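Local structure of putative metal-dependent isothiocyanate hydrolase SaxA (Pectobacterium carotovorum, 6BRM) at residues M1-Q5 / V12-A16; T187-V191 / H227-T231; P213-A219 / K247-P251. The protein probably hydrolyses isothiocyanates, the toxic defence compounds of cruciferous plants, with a pair of zinc ions held in a metallo-beta-lactamase-type fold. All blocks are in the same frame, centred on the assembly; numbering follows the deposited sequence.

In the fold
From the N terminus, contact 1 closes first: residues 1-5 pair with residues 12-16 across a short turn, forming the hairpin that supplies two neighbouring inner strands of one mixed sheet. Contacts 2 and 3 come much later and cross, since their segments alternate along the chain in the order 187-191, 213-219, 227-231, 247-251. Contact 2 joins the loop after strand 182-186 to the loop before helix 232-241, whereas contact 3 sets strand 248-249 beside strand 216-220 at the edge of the second sheet. Contacts 1 and 3 touch across the two sheets, for example where Leu-3 CD1 lies 4.3 Å from Val-218 CG1, and Thr-187 OG1, 3.6 Å from Ala-219 CB, links contacts 2 and 3.

Contact 1 (M1-Q5 / V12-A16)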
# COMPACT_ATOMS: atom_id res chain seq x y z
N MET B 1 -26.49 2.45 13.78
CA MET B 1 -25.22 2.73 14.50
C MET B 1 -25.36 3.84 15.52
O MET B 1 -26.29 4.66 15.44
CB MET B 1 -24.11 3.14 13.53
CG MET B 1 -23.56 2.02 12.68
SD MET B 1 -22.67 2.62 11.23
CE MET B 1 -21.61 3.86 11.93
N LYS B 2 -24.43 3.86 16.47
CA LYS B 2 -24.16 5.02 17.31
C LYS B 2 -22.65 5.16 17.43
O LYS B 2 -22.00 4.38 18.13
CB LYS B 2 -24.82 4.86 18.69
CG LYS B 2 -26.21 5.48 18.80
CD LYS B 2 -27.04 4.87 19.92
CE LYS B 2 -26.50 5.21 21.30
NZ LYS B 2 -27.17 4.40 22.36
N LEU B 3 -22.09 6.12 16.69
CA LEU B 3 -20.68 6.49 16.79
C LEU B 3 -20.58 7.73 17.69
O LEU B 3 -21.26 8.73 17.43
CB LEU B 3 -20.10 6.81 15.40
CG LEU B 3 -18.59 6.67 15.15
CD1 LEU B 3 -18.18 7.48 13.93
CD2 LEU B 3 -17.72 7.08 16.33
N THR B 4 -19.74 7.65 18.72
CA THR B 4 -19.47 8.78 19.61
C THR B 4 -18.02 9.22 19.44
O THR B 4 -17.11 8.41 19.61
CB THR B 4 -19.69 8.41 21.09
OG1 THR B 4 -20.89 7.64 21.24
CG2 THR B 4 -19.78 9.66 21.97
N GLN B 5 -17.81 10.48 19.08
CA GLN B 5 -16.48 11.09 19.13
C GLN B 5 -16.16 11.32 20.60
O GLN B 5 -16.96 11.94 21.31
CB GLN B 5 -16.45 12.41 18.35
CG GLN B 5 -15.12 13.16 18.34
CD GLN B 5 -14.00 12.42 17.62
OE1 GLN B 5 -14.24 11.53 16.81
NE2 GLN B 5 -12.76 12.79 17.92
N VAL B 12 -16.25 5.49 20.71
CA VAL B 12 -17.02 4.28 20.99
C VAL B 12 -18.08 4.09 19.91
O VAL B 12 -18.70 5.06 19.47
CB VAL B 12 -17.64 4.24 22.42
CG1 VAL B 12 -16.54 4.28 23.47
CG2 VAL B 12 -18.62 5.38 22.67
N LEU B 13 -18.25 2.84 19.50
CA LEU B 13 -19.06 2.47 18.33
C LEU B 13 -20.00 1.34 18.71
O LEU B 13 -19.55 0.20 18.89
CB LEU B 13 -18.13 2.04 17.19
CG LEU B 13 -18.73 1.40 15.93
CD1 LEU B 13 -19.88 2.22 15.37
CD2 LEU B 13 -17.64 1.21 14.88
N GLN B 14 -21.29 1.65 18.84
CA GLN B 14 -22.31 0.62 19.06
C GLN B 14 -22.79 0.11 17.69
O GLN B 14 -23.50 0.81 16.98
CB GLN B 14 -23.47 1.16 19.89
CG GLN B 14 -24.46 0.08 20.33
CD GLN B 14 -25.14 0.34 21.67
OE1 GLN B 14 -24.55 0.93 22.58
NE2 GLN B 14 -26.37 -0.14 21.80
N TYR B 15 -22.37 -1.11 17.34
CA TYR B 15 -22.59 -1.68 16.01
C TYR B 15 -23.08 -3.13 16.12
O TYR B 15 -22.39 -3.98 16.69
CB TYR B 15 -21.28 -1.62 15.21
CG TYR B 15 -21.42 -1.86 13.72
CD1 TYR B 15 -21.60 -3.14 13.20
CD2 TYR B 15 -21.36 -0.79 12.82
CE1 TYR B 15 -21.72 -3.35 11.84
CE2 TYR B 15 -21.49 -1.00 11.45
CZ TYR B 15 -21.67 -2.29 10.97
OH TYR B 15 -21.80 -2.51 9.62
N ALA B 16 -24.27 -3.39 15.57
CA ALA B 16 -24.87 -4.73 15.52
C ALA B 16 -25.07 -5.36 16.90
O ALA B 16 -24.79 -6.55 17.12
CB ALA B 16 -24.05 -5.65 14.61
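Met-1 is opposite Tyr-15 in the register, their CA atoms 5.4 Å apart. Its CG sits 3.6 Å from Tyr-15 CD2 and its SD 5.0 Å from the centroid of that ring, a Met-aromatic contact of oblique geometry, while its CE reaches Leu-13 CD1 at 4.2 Å. The tyrosine hydroxyl is bonded elsewhere, to the backbone oxygen of Lys-157. Lys-2 begins the regular ladder: its N donates to Gln-14 O at 3.2 Å and its O accepts from Gln-14 N at 2.9 Å, the reciprocal bonds of an antiparallel hydrogen-bonded pair. The two side chains leave the same face, with Lys-2 CB 4.1 Å from Gln-14 CB. Leu-3 then faces Leu-13 as a non-hydrogen-bonded pair, where the CA atoms close to 4.6 Å. Both leucines turn to the opposite face from Lys-2 and Gln-14, and there they pack on strand 159-163 of the second sheet, Leu-3 on Ile-159 and Leu-13 on Ile-161. At Thr-4 the bonded pattern returns, with Thr-4 N to Val-12 O at 2.9 Å and Val-12 N to Thr-4 O at 3.2 Å. Thr-4 OG1 touches Val-12 CG2 at 3.5 Å and also bonds Thr-256 OG1 of strand 256-258, the neighbour of strand 2-7 on its other side. Gln-5 turns from the partner and bonds Ser-220. The strand axes run 4.8 Å apart at 178°, almost exactly antiparallel. With one leucine face buried against the other sheet, this is a beta hairpin built into the beta-sandwich core of the alpha-beta/beta-alpha metallo-beta-lactamase fold.

Contact 2 (T187-V191 / H227-T231); sequences TGYAV and HCLLT
Segments 187-191 and 227-231 are irregular loops; the touching parts, CA 187 to 191 and CA 227 to 230, run 131° apart, and the CA atoms come nearest at Ala-190 and Cys-228, 4.2 Å apart. Tyr-189 takes left-handed backbone angles (phi 55°, psi 45°), between Gly-188 (-79°, -31°) and extended Ala-190 (-67°, 136°). Opposite, Leu-229 (-87°, -4°) bends the chain before extended Leu-230. Leu-230 N donates to Gly-188 O at 2.9 Å, and Leu-229 N makes a weak bond to Tyr-189 O at 3.4 Å; Ala-190 CA adds a CA-H...O contact to His-227 O at 3.4 Å. Shape explains the close approach. Cys-228, chi1 m, lodges its SG in the hollow left by Gly-188, where an ideal CB would stand only 2.7 Å from the sulfur, and Ala-190 CB borders SG at 4.4 Å. Leu-230 points toward the first loop, its CD1 3.2 Å from Thr-187 O and its CB 3.8 Å from Tyr-189 CB, while the tyrosine ring (chi1 t) leads away. Toward the exposed edge, Val-191 CG1 (chi1 p) meets Leu-229 CD1 at 3.7 Å. The side chain of Cys-228 packs on His-221, a ligand of the second zinc, and lies about 6 Å from a bound zinc ion: paired loops flanking the dinuclear zinc site of a metallo-beta-lactamase fold.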
# COMPACT_ATOMS: atom_id res chain seq x y z
N THR B 187 -8.30 13.53 10.41
CA THR B 187 -7.94 14.79 9.73
C THR B 187 -7.24 15.79 10.67
O THR B 187 -7.67 16.94 10.82
CB THR B 187 -9.19 15.46 9.11
OG1 THR B 187 -10.20 15.61 10.12
CG2 THR B 187 -9.75 14.61 7.99
N GLY B 188 -6.16 15.33 11.29
CA GLY B 188 -5.34 16.18 12.15
C GLY B 188 -4.40 17.10 11.39
O GLY B 188 -4.10 18.20 11.86
N TYR B 189 -3.95 16.64 10.22
CA TYR B 189 -2.91 17.32 9.44
C TYR B 189 -1.64 17.56 10.26
O TYR B 189 -1.06 18.65 10.25
CB TYR B 189 -3.45 18.61 8.81
CG TYR B 189 -2.69 19.06 7.57
CD1 TYR B 189 -2.68 18.28 6.41
CD2 TYR B 189 -1.97 20.26 7.56
CE1 TYR B 189 -1.98 18.69 5.28
CE2 TYR B 189 -1.27 20.67 6.43
CZ TYR B 189 -1.28 19.88 5.29
OH TYR B 189 -0.59 20.28 4.17
N ALA B 190 -1.22 16.53 10.99
CA ALA B 190 0.11 16.48 11.58
C ALA B 190 1.10 16.37 10.44
O ALA B 190 0.89 15.61 9.49
CB ALA B 190 0.24 15.30 12.53
N VAL B 191 2.18 17.15 10.52
CA VAL B 191 3.14 17.26 9.43
C VAL B 191 4.56 16.99 9.95
O VAL B 191 4.93 17.46 11.03
CB VAL B 191 3.02 18.64 8.73
CG1 VAL B 191 3.61 19.77 9.58
CG2 VAL B 191 3.65 18.62 7.35
N HIS B 227 0.41 18.74 17.79
CA HIS B 227 1.08 18.48 16.50
C HIS B 227 0.10 18.43 15.32
O HIS B 227 0.50 18.66 14.18
CB HIS B 227 1.90 17.20 16.58
CG HIS B 227 2.87 17.18 17.72
ND1 HIS B 227 4.06 17.87 17.70
CD2 HIS B 227 2.80 16.57 18.93
CE1 HIS B 227 4.70 17.68 18.84
NE2 HIS B 227 3.96 16.90 19.61
N CYS B 228 -1.17 18.12 15.60
CA CYS B 228 -2.24 18.18 14.59
C CYS B 228 -2.63 19.63 14.31
O CYS B 228 -3.27 20.28 15.14
CB CYS B 228 -3.46 17.38 15.07
SG CYS B 228 -3.11 15.63 15.43
N LEU B 229 -2.24 20.13 13.13
CA LEU B 229 -2.36 21.56 12.79
C LEU B 229 -3.70 22.01 12.19
O LEU B 229 -3.89 23.21 11.96
CB LEU B 229 -1.23 21.95 11.82
CG LEU B 229 0.20 21.71 12.30
CD1 LEU B 229 1.18 22.00 11.17
CD2 LEU B 229 0.53 22.55 13.52
N LEU B 230 -4.62 21.08 11.94
CA LEU B 230 -5.93 21.41 11.35
C LEU B 230 -6.93 21.73 12.46
O LEU B 230 -7.01 21.00 13.45
CB LEU B 230 -6.43 20.24 10.49
CG LEU B 230 -7.22 20.55 9.22
CD1 LEU B 230 -7.73 19.25 8.59
CD2 LEU B 230 -8.38 21.49 9.47
N THR B 231 -7.68 22.82 12.30
CA THR B 231 -8.68 23.26 13.27
C THR B 231 -10.09 22.92 12.77
O THR B 231 -10.36 22.97 11.57
CB THR B 231 -8.57 24.79 13.49
OG1 THR B 231 -7.19 25.16 13.60
CG2 THR B 231 -9.29 25.22 14.77

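Contact 3 (P213-A219 / K247-P251)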
# COMPACT_ATOMS: atom_id res chain seq x y z
N PRO B 213 -19.32 10.00 -3.84
CA PRO B 213 -20.21 11.13 -3.49
C PRO B 213 -21.46 10.79 -2.66
O PRO B 213 -22.08 11.71 -2.13
CB PRO B 213 -20.61 11.70 -4.86
CG PRO B 213 -20.50 10.55 -5.80
CD PRO B 213 -19.36 9.71 -5.29
N THR B 214 -21.82 9.52 -2.57
CA THR B 214 -22.89 9.07 -1.67
C THR B 214 -22.49 9.18 -0.20
O THR B 214 -23.32 9.44 0.66
CB THR B 214 -23.26 7.60 -1.92
OG1 THR B 214 -22.09 6.78 -1.74
CG2 THR B 214 -23.80 7.40 -3.33
N ALA B 215 -21.20 8.96 0.06
CA ALA B 215 -20.69 8.82 1.42
C ALA B 215 -20.75 10.10 2.24
O ALA B 215 -20.85 11.20 1.70
CB ALA B 215 -19.25 8.30 1.39
N THR B 216 -20.69 9.92 3.56
CA THR B 216 -20.66 11.01 4.53
C THR B 216 -19.36 10.89 5.31
O THR B 216 -19.03 9.81 5.80
CB THR B 216 -21.85 10.90 5.51
OG1 THR B 216 -23.05 10.62 4.79
CG2 THR B 216 -22.02 12.20 6.30
N ILE B 217 -18.62 12.00 5.44
CA ILE B 217 -17.32 11.99 6.11
C ILE B 217 -17.46 12.47 7.56
O ILE B 217 -17.96 13.56 7.81
CB ILE B 217 -16.28 12.89 5.39
CG1 ILE B 217 -16.33 12.72 3.86
CG2 ILE B 217 -14.87 12.62 5.92
CD1 ILE B 217 -16.22 11.29 3.37
N VAL B 218 -17.01 11.64 8.50
CA VAL B 218 -16.88 12.03 9.91
C VAL B 218 -15.42 12.39 10.18
O VAL B 218 -14.54 11.52 10.15
CB VAL B 218 -17.34 10.91 10.86
CG1 VAL B 218 -17.11 11.30 12.32
CG2 VAL B 218 -18.80 10.56 10.61
N ALA B 219 -15.16 13.68 10.44
CA ALA B 219 -13.82 14.16 10.76
C ALA B 219 -13.45 13.81 12.20
O ALA B 219 -14.32 13.80 13.08
CB ALA B 219 -13.73 15.66 10.54
N LYS B 247 -22.29 17.38 4.10
CA LYS B 247 -21.75 16.02 3.99
C LYS B 247 -20.49 15.77 4.84
O LYS B 247 -20.11 14.62 5.04
CB LYS B 247 -21.45 15.67 2.52
CG LYS B 247 -22.68 15.26 1.74
CD LYS B 247 -22.33 14.79 0.34
CE LYS B 247 -23.47 13.99 -0.28
NZ LYS B 247 -23.64 12.64 0.32
N ILE B 248 -19.85 16.84 5.32
CA ILE B 248 -18.70 16.71 6.23
C ILE B 248 -19.16 16.91 7.67
O ILE B 248 -19.37 18.04 8.12
CB ILE B 248 -17.56 17.72 5.89
CG1 ILE B 248 -17.25 17.74 4.38
CG2 ILE B 248 -16.30 17.41 6.69
CD1 ILE B 248 -17.08 16.38 3.74
N LEU B 249 -19.33 15.80 8.39
CA LEU B 249 -19.63 15.83 9.82
C LEU B 249 -18.35 16.11 10.61
O LEU B 249 -17.34 15.43 10.40
CB LEU B 249 -20.26 14.51 10.29
CG LEU B 249 -21.79 14.36 10.20
CD1 LEU B 249 -22.47 15.14 11.31
CD2 LEU B 249 -22.32 14.77 8.84
N ILE B 250 -18.39 17.11 11.48
CA ILE B 250 -17.24 17.49 12.30
C ILE B 250 -17.72 17.58 13.76
O ILE B 250 -18.02 18.66 14.26
CB ILE B 250 -16.61 18.84 11.85
CG1 ILE B 250 -16.50 18.92 10.32
CG2 ILE B 250 -15.22 18.99 12.46
CD1 ILE B 250 -16.05 20.26 9.80
N PRO B 251 -17.79 16.42 14.45
CA PRO B 251 -18.43 16.37 15.75
C PRO B 251 -17.58 16.97 16.87
O PRO B 251 -16.35 16.94 16.80
CB PRO B 251 -18.59 14.87 15.99
CG PRO B 251 -17.37 14.29 15.34
CD PRO B 251 -17.12 15.14 14.13
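Strand 248-249 joins strand 216-220 through a beta-alpha-beta crossover whose helix is 232-241, and the evidence is a parallel ladder: end-to-end directions differ by 13°, with bridges Ile-217 to Ile-248 and Val-218 to Leu-249. Lys-247 opens the segment by reaching back along its neighbour. Its extended side chain (chi2 and chi3 both t) brings NZ to Pro-213 O at 3.0 Å, with a weaker bond to Ala-215 O at 3.4 Å, so the ammonium group meets backbone carbonyls of the turn leading into the strand. Its own O accepts from Ile-217 N at 3.0 Å. Ile-248 shares a face with Ile-217, CD1 lying 3.7 Å from Ile-217 CG1, and both contribute to the layer beneath helix 203-211, through Thr-205 for Ile-248 and Thr-208 and Leu-209 for Ile-217. Leu-249 straddles two residues in the parallel manner: its N bonds Ile-217 O at 2.7 Å and its O receives Ala-219 N at 2.8 Å. Its side chain leaves on the other face, with CB 4.2 Å from Val-218 CG2 and CD2 3.6 Å from Thr-216 CG2; there Val-218 and Leu-249 both touch Met-257 of the first sheet. The CA-to-CB bond of Ile-250 points away from the strand, and its side chain touches Arg-232 and Arg-236 of helix 232-241, although its CG2 still lies 4.1 Å from Ala-219 CB. Pro-251, without an amide hydrogen to extend the ladder, packs its ring instead: CD lies 4.2 Å from Val-218 CG1 and 3.3 Å from Ala-219 O.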